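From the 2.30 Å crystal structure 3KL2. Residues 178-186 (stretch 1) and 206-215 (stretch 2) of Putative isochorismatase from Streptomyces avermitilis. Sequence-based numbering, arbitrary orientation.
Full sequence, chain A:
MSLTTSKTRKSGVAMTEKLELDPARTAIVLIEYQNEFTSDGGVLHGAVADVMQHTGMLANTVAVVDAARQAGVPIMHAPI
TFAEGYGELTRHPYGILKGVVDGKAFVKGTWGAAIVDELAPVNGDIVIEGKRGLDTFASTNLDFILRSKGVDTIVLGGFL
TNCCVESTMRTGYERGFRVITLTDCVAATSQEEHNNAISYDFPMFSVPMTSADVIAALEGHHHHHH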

ATOM      1  N   ARG A 178      -3.768 -10.544  12.958  1.00 21.28           N
ATOM      2  CA  ARG A 178      -4.536 -11.704  13.274  1.00 21.92           C
ATOM      3  C   ARG A 178      -5.997 -11.327  12.973  1.00 22.22           C
ATOM      4  O   ARG A 178      -6.638 -10.604  13.758  1.00 22.98           O
ATOM      5  CB  ARG A 178      -4.393 -12.063  14.752  1.00 22.38           C
ATOM      6  CG  ARG A 178      -5.334 -13.191  15.113  1.00 24.30           C
ATOM      7  CD  ARG A 178      -5.092 -13.744  16.466  1.00 28.10           C
ATOM      8  NE  ARG A 178      -5.310 -12.763  17.524  1.00 29.82           N
ATOM      9  CZ  ARG A 178      -5.557 -13.088  18.784  1.00 30.40           C
ATOM     10  NH1 ARG A 178      -5.597 -14.363  19.132  1.00 32.12           N
ATOM     11  NH2 ARG A 178      -5.773 -12.154  19.694  1.00 29.29           N
ATOM     12  N   VAL A 179      -6.498 -11.769  11.825  1.00 21.41           N
ATOM     13  CA  VAL A 179      -7.901 -11.539  11.461  1.00 20.90           C
ATOM     14  C   VAL A 179      -8.844 -12.598  12.056  1.00 20.66           C
ATOM     15  O   VAL A 179      -8.615 -13.779  11.925  1.00 21.35           O
ATOM     16  CB  VAL A 179      -8.063 -11.550   9.936  1.00 20.49           C
ATOM     17  CG1 VAL A 179      -9.438 -11.066   9.558  1.00 18.03           C
ATOM     18  CG2 VAL A 179      -6.942 -10.683   9.290  1.00 18.51           C
ATOM     19  N   ILE A 180      -9.905 -12.165  12.696  1.00 20.69           N
ATOM     20  CA  ILE A 180     -10.960 -13.057  13.158  1.00 20.78           C
ATOM     21  C   ILE A 180     -12.205 -12.645  12.371  1.00 21.28           C
ATOM     22  O   ILE A 180     -12.547 -11.462  12.347  1.00 20.18           O
ATOM     23  CB  ILE A 180     -11.222 -12.867  14.650  1.00 20.68           C
ATOM     24  CG1 ILE A 180     -10.061 -13.407  15.470  1.00 21.33           C
ATOM     25  CG2 ILE A 180     -12.502 -13.560  15.087  1.00 20.66           C
ATOM     26  CD1 ILE A 180     -10.090 -12.889  16.890  1.00 21.18           C
ATOM     27  N   THR A 181     -12.826 -13.600  11.676  1.00 22.22           N
ATOM     28  CA  THR A 181     -14.094 -13.355  10.977  1.00 23.07           C
ATOM     29  C   THR A 181     -15.227 -13.917  11.797  1.00 22.93           C
ATOM     30  O   THR A 181     -15.141 -15.034  12.270  1.00 23.78           O
ATOM     31  CB  THR A 181     -14.149 -13.982   9.568  1.00 22.81           C
ATOM     32  OG1 THR A 181     -13.758 -15.359   9.633  1.00 24.59           O
ATOM     33  CG2 THR A 181     -13.210 -13.221   8.613  1.00 23.68           C
ATOM     34  N   LEU A 182     -16.267 -13.111  11.957  1.00 22.95           N
ATOM     35  CA  LEU A 182     -17.447 -13.448  12.685  1.00 22.83           C
ATOM     36  C   LEU A 182     -18.406 -14.131  11.717  1.00 23.37           C
ATOM     37  O   LEU A 182     -19.146 -13.451  10.952  1.00 23.87           O
ATOM     38  CB  LEU A 182     -18.094 -12.199  13.275  1.00 22.78           C
ATOM     39  CG  LEU A 182     -17.398 -11.507  14.466  1.00 23.79           C
ATOM     40  CD1 LEU A 182     -17.907 -10.104  14.640  1.00 23.04           C
ATOM     41  CD2 LEU A 182     -17.613 -12.296  15.747  1.00 22.88           C
ATOM     42  N   THR A 183     -18.391 -15.467  11.755  1.00 22.85           N
ATOM     43  CA  THR A 183     -19.128 -16.293  10.782  1.00 23.02           C
ATOM     44  C   THR A 183     -20.629 -16.036  10.805  1.00 22.82           C
ATOM     45  O   THR A 183     -21.258 -16.101   9.757  1.00 23.39           O
ATOM     46  CB  THR A 183     -18.867 -17.806  10.999  1.00 22.98           C
ATOM     47  OG1 THR A 183     -19.247 -18.182  12.342  1.00 22.18           O
ATOM     48  CG2 THR A 183     -17.368 -18.123  10.765  1.00 23.29           C
ATOM     49  N   ASP A 184     -21.189 -15.714  11.975  1.00 22.72           N
ATOM     50  CA  ASP A 184     -22.612 -15.363  12.083  1.00 23.06           C
ATOM     51  C   ASP A 184     -22.878 -13.852  12.231  1.00 22.84           C
ATOM     52  O   ASP A 184     -23.933 -13.481  12.739  1.00 24.06           O
ATOM     53  CB  ASP A 184     -23.340 -16.164  13.207  1.00 23.21           C
ATOM     54  CG  ASP A 184     -22.733 -15.943  14.589  1.00 23.91           C
ATOM     55  OD1 ASP A 184     -21.727 -15.224  14.651  1.00 24.93           O
ATOM     56  OD2 ASP A 184     -23.228 -16.497  15.611  1.00 24.64           O
ATOM     57  N   CYS A 185     -21.956 -12.988  11.792  1.00 22.18           N
ATOM     58  CA  CYS A 185     -22.211 -11.522  11.724  1.00 21.25           C
ATOM     59  C   CYS A 185     -21.873 -10.971  10.358  1.00 20.11           C
ATOM     60  O   CYS A 185     -21.459  -9.832  10.211  1.00 21.47           O
ATOM     61  CB  CYS A 185     -21.414 -10.772  12.772  1.00 21.11           C
ATOM     62  SG  CYS A 185     -21.792 -11.189  14.436  1.00 23.49           S
ATOM     63  N   VAL A 186     -22.031 -11.790   9.341  1.00 18.57           N
ATOM     64  CA  VAL A 186     -21.812 -11.340   7.990  1.00 17.82           C
ATOM     65  C   VAL A 186     -22.954 -11.820   7.105  1.00 17.86           C
ATOM     66  O   VAL A 186     -23.650 -12.758   7.484  1.00 18.93           O
ATOM     67  CB  VAL A 186     -20.457 -11.838   7.435  1.00 17.69           C
ATOM     68  CG1 VAL A 186     -19.295 -11.253   8.267  1.00 16.70           C
ATOM     69  CG2 VAL A 186     -20.427 -13.326   7.372  1.00 14.48           C
TER
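Stretch 2, residues 206-215: SVPMTSADVI

Asp 184 holds the start of the helix in stretch 2. Its OD2 accepts a hydrogen bond from Ser 211 OG at 2.7 Å, and its OD1 accepts one from Ser 211 N at 2.8 Å. Asp 184 lies in a type I turn from Leu 182 to Cys 185. Thr 210 caps the same helix: its OG1 accepts from Asp 213 N at 3.2 Å.

Before the helix, about 207-209 form a weakly bonded strand beside strand 178-182. The two run parallel, with a crossing angle of -30° and axes 4.6 Å apart at closest approach. Val 207 N donates to Val 179 O at 3.0 Å, and Met 209 N to Thr 181 O at 2.9 Å. The bond from Thr 181 N to Val 207 O is weak, at 3.4 Å. Met 209 O accepts twice from Thr 183, from N at 2.8 Å and from OG1 at 3.0 Å. Thr 181 OG1 donates to Ser 206 OG at 2.9 Å.

Pro 208 shares the sheet face of Thr 181; its CB lies 3.5 Å from Thr 183 CG2. On the face of Ile 180 and Leu 182, Ile 180 CG2 meets Met 209 CG at 3.7 Å. Leu 182 CD2 reaches Val 214 CG2 at 3.3 Å, so the helix packs against this face too.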

ATOM      1  N   SER A 206      -8.008 -16.330   7.881  1.00 23.08           N
ATOM      2  CA  SER A 206      -8.562 -15.911   9.159  1.00 23.62           C
ATOM      3  C   SER A 206      -8.762 -17.055  10.154  1.00 23.35           C
ATOM      4  O   SER A 206      -8.472 -18.235   9.877  1.00 23.22           O
ATOM      5  CB  SER A 206      -9.865 -15.092   8.970  1.00 23.20           C
ATOM      6  OG  SER A 206     -11.020 -15.891   8.763  1.00 24.44           O
ATOM      7  N   VAL A 207      -9.198 -16.666  11.341  1.00 23.54           N
ATOM      8  CA  VAL A 207      -9.652 -17.616  12.340  1.00 23.99           C
ATOM      9  C   VAL A 207     -11.154 -17.376  12.462  1.00 24.79           C
ATOM     10  O   VAL A 207     -11.565 -16.425  13.119  1.00 24.82           O
ATOM     11  CB  VAL A 207      -8.958 -17.400  13.691  1.00 24.06           C
ATOM     12  CG1 VAL A 207      -9.384 -18.500  14.710  1.00 24.03           C
ATOM     13  CG2 VAL A 207      -7.451 -17.409  13.520  1.00 22.33           C
ATOM     14  N   PRO A 208     -11.976 -18.195  11.780  1.00 25.46           N
ATOM     15  CA  PRO A 208     -13.418 -17.965  11.861  1.00 26.36           C
ATOM     16  C   PRO A 208     -13.992 -18.343  13.237  1.00 27.24           C
ATOM     17  O   PRO A 208     -13.664 -19.414  13.777  1.00 26.57           O
ATOM     18  CB  PRO A 208     -14.000 -18.874  10.754  1.00 26.26           C
ATOM     19  CG  PRO A 208     -12.849 -19.320   9.959  1.00 26.20           C
ATOM     20  CD  PRO A 208     -11.662 -19.315  10.882  1.00 25.37           C
ATOM     21  N   MET A 209     -14.810 -17.451  13.794  1.00 27.94           N
ATOM     22  CA  MET A 209     -15.497 -17.724  15.048  1.00 29.53           C
ATOM     23  C   MET A 209     -16.953 -17.267  15.002  1.00 29.62           C
ATOM     24  O   MET A 209     -17.405 -16.531  14.105  1.00 29.93           O
ATOM     25  CB  MET A 209     -14.796 -17.044  16.236  1.00 29.84           C
ATOM     26  CG  MET A 209     -13.301 -17.011  16.114  1.00 33.80           C
ATOM     27  SD  MET A 209     -12.392 -16.924  17.665  1.00 39.93           S
ATOM     28  CE  MET A 209     -12.604 -18.693  18.083  1.00 38.59           C
ATOM     29  N   THR A 210     -17.692 -17.715  15.998  1.00 29.56           N
ATOM     30  CA  THR A 210     -19.049 -17.298  16.138  1.00 29.60           C
ATOM     31  C   THR A 210     -19.032 -16.076  17.031  1.00 30.04           C
ATOM     32  O   THR A 210     -18.023 -15.769  17.683  1.00 30.36           O
ATOM     33  CB  THR A 210     -19.921 -18.435  16.694  1.00 29.82           C
ATOM     34  OG1 THR A 210     -19.479 -18.793  18.013  1.00 29.59           O
ATOM     35  CG2 THR A 210     -19.819 -19.644  15.761  1.00 29.13           C
ATOM     36  N   SER A 211     -20.133 -15.346  16.997  1.00 30.28           N
ATOM     37  CA  SER A 211     -20.389 -14.272  17.930  1.00 30.48           C
ATOM     38  C   SER A 211     -20.166 -14.750  19.372  1.00 30.79           C
ATOM     39  O   SER A 211     -19.416 -14.143  20.136  1.00 30.49           O
ATOM     40  CB  SER A 211     -21.828 -13.792  17.748  1.00 30.60           C
ATOM     41  OG  SER A 211     -22.743 -14.891  17.716  1.00 30.87           O
ATOM     42  N   ALA A 212     -20.819 -15.845  19.734  1.00 31.16           N
ATOM     43  CA  ALA A 212     -20.725 -16.381  21.099  1.00 31.55           C
ATOM     44  C   ALA A 212     -19.279 -16.670  21.540  1.00 31.67           C
ATOM     45  O   ALA A 212     -18.920 -16.372  22.673  1.00 30.98           O
ATOM     46  CB  ALA A 212     -21.614 -17.655  21.255  1.00 31.45           C
ATOM     47  N   ASP A 213     -18.476 -17.264  20.661  1.00 32.20           N
ATOM     48  CA  ASP A 213     -17.067 -17.549  20.957  1.00 32.91           C
ATOM     49  C   ASP A 213     -16.281 -16.257  21.251  1.00 33.01           C
ATOM     50  O   ASP A 213     -15.454 -16.195  22.191  1.00 32.64           O
ATOM     51  CB  ASP A 213     -16.390 -18.236  19.757  1.00 33.42           C
ATOM     52  CG  ASP A 213     -16.805 -19.708  19.578  1.00 35.12           C
ATOM     53  OD1 ASP A 213     -17.303 -20.336  20.545  1.00 35.10           O
ATOM     54  OD2 ASP A 213     -16.599 -20.228  18.441  1.00 37.13           O
ATOM     55  N   VAL A 214     -16.527 -15.244  20.418  1.00 32.66           N
ATOM     56  CA  VAL A 214     -15.857 -13.954  20.536  1.00 32.74           C
ATOM     57  C   VAL A 214     -16.241 -13.271  21.830  1.00 32.58           C
ATOM     58  O   VAL A 214     -15.373 -12.818  22.576  1.00 32.27           O
ATOM     59  CB  VAL A 214     -16.237 -13.005  19.394  1.00 32.65           C
ATOM     60  CG1 VAL A 214     -15.720 -11.620  19.693  1.00 33.33           C
ATOM     61  CG2 VAL A 214     -15.686 -13.521  18.099  1.00 33.42           C
ATOM     62  N   ILE A 215     -17.547 -13.194  22.081  1.00 32.72           N
ATOM     63  CA  ILE A 215     -18.078 -12.630  23.328  1.00 33.12           C
ATOM     64  C   ILE A 215     -17.411 -13.300  24.548  1.00 33.63           C
ATOM     65  O   ILE A 215     -16.882 -12.621  25.423  1.00 33.04           O
ATOM     66  CB  ILE A 215     -19.607 -12.733  23.370  1.00 32.97           C
ATOM     67  CG1 ILE A 215     -20.219 -11.763  22.352  1.00 34.38           C
ATOM     68  CG2 ILE A 215     -20.144 -12.425  24.760  1.00 33.76           C
ATOM     69  CD1 ILE A 215     -21.700 -12.025  22.062  1.00 34.29           C
TER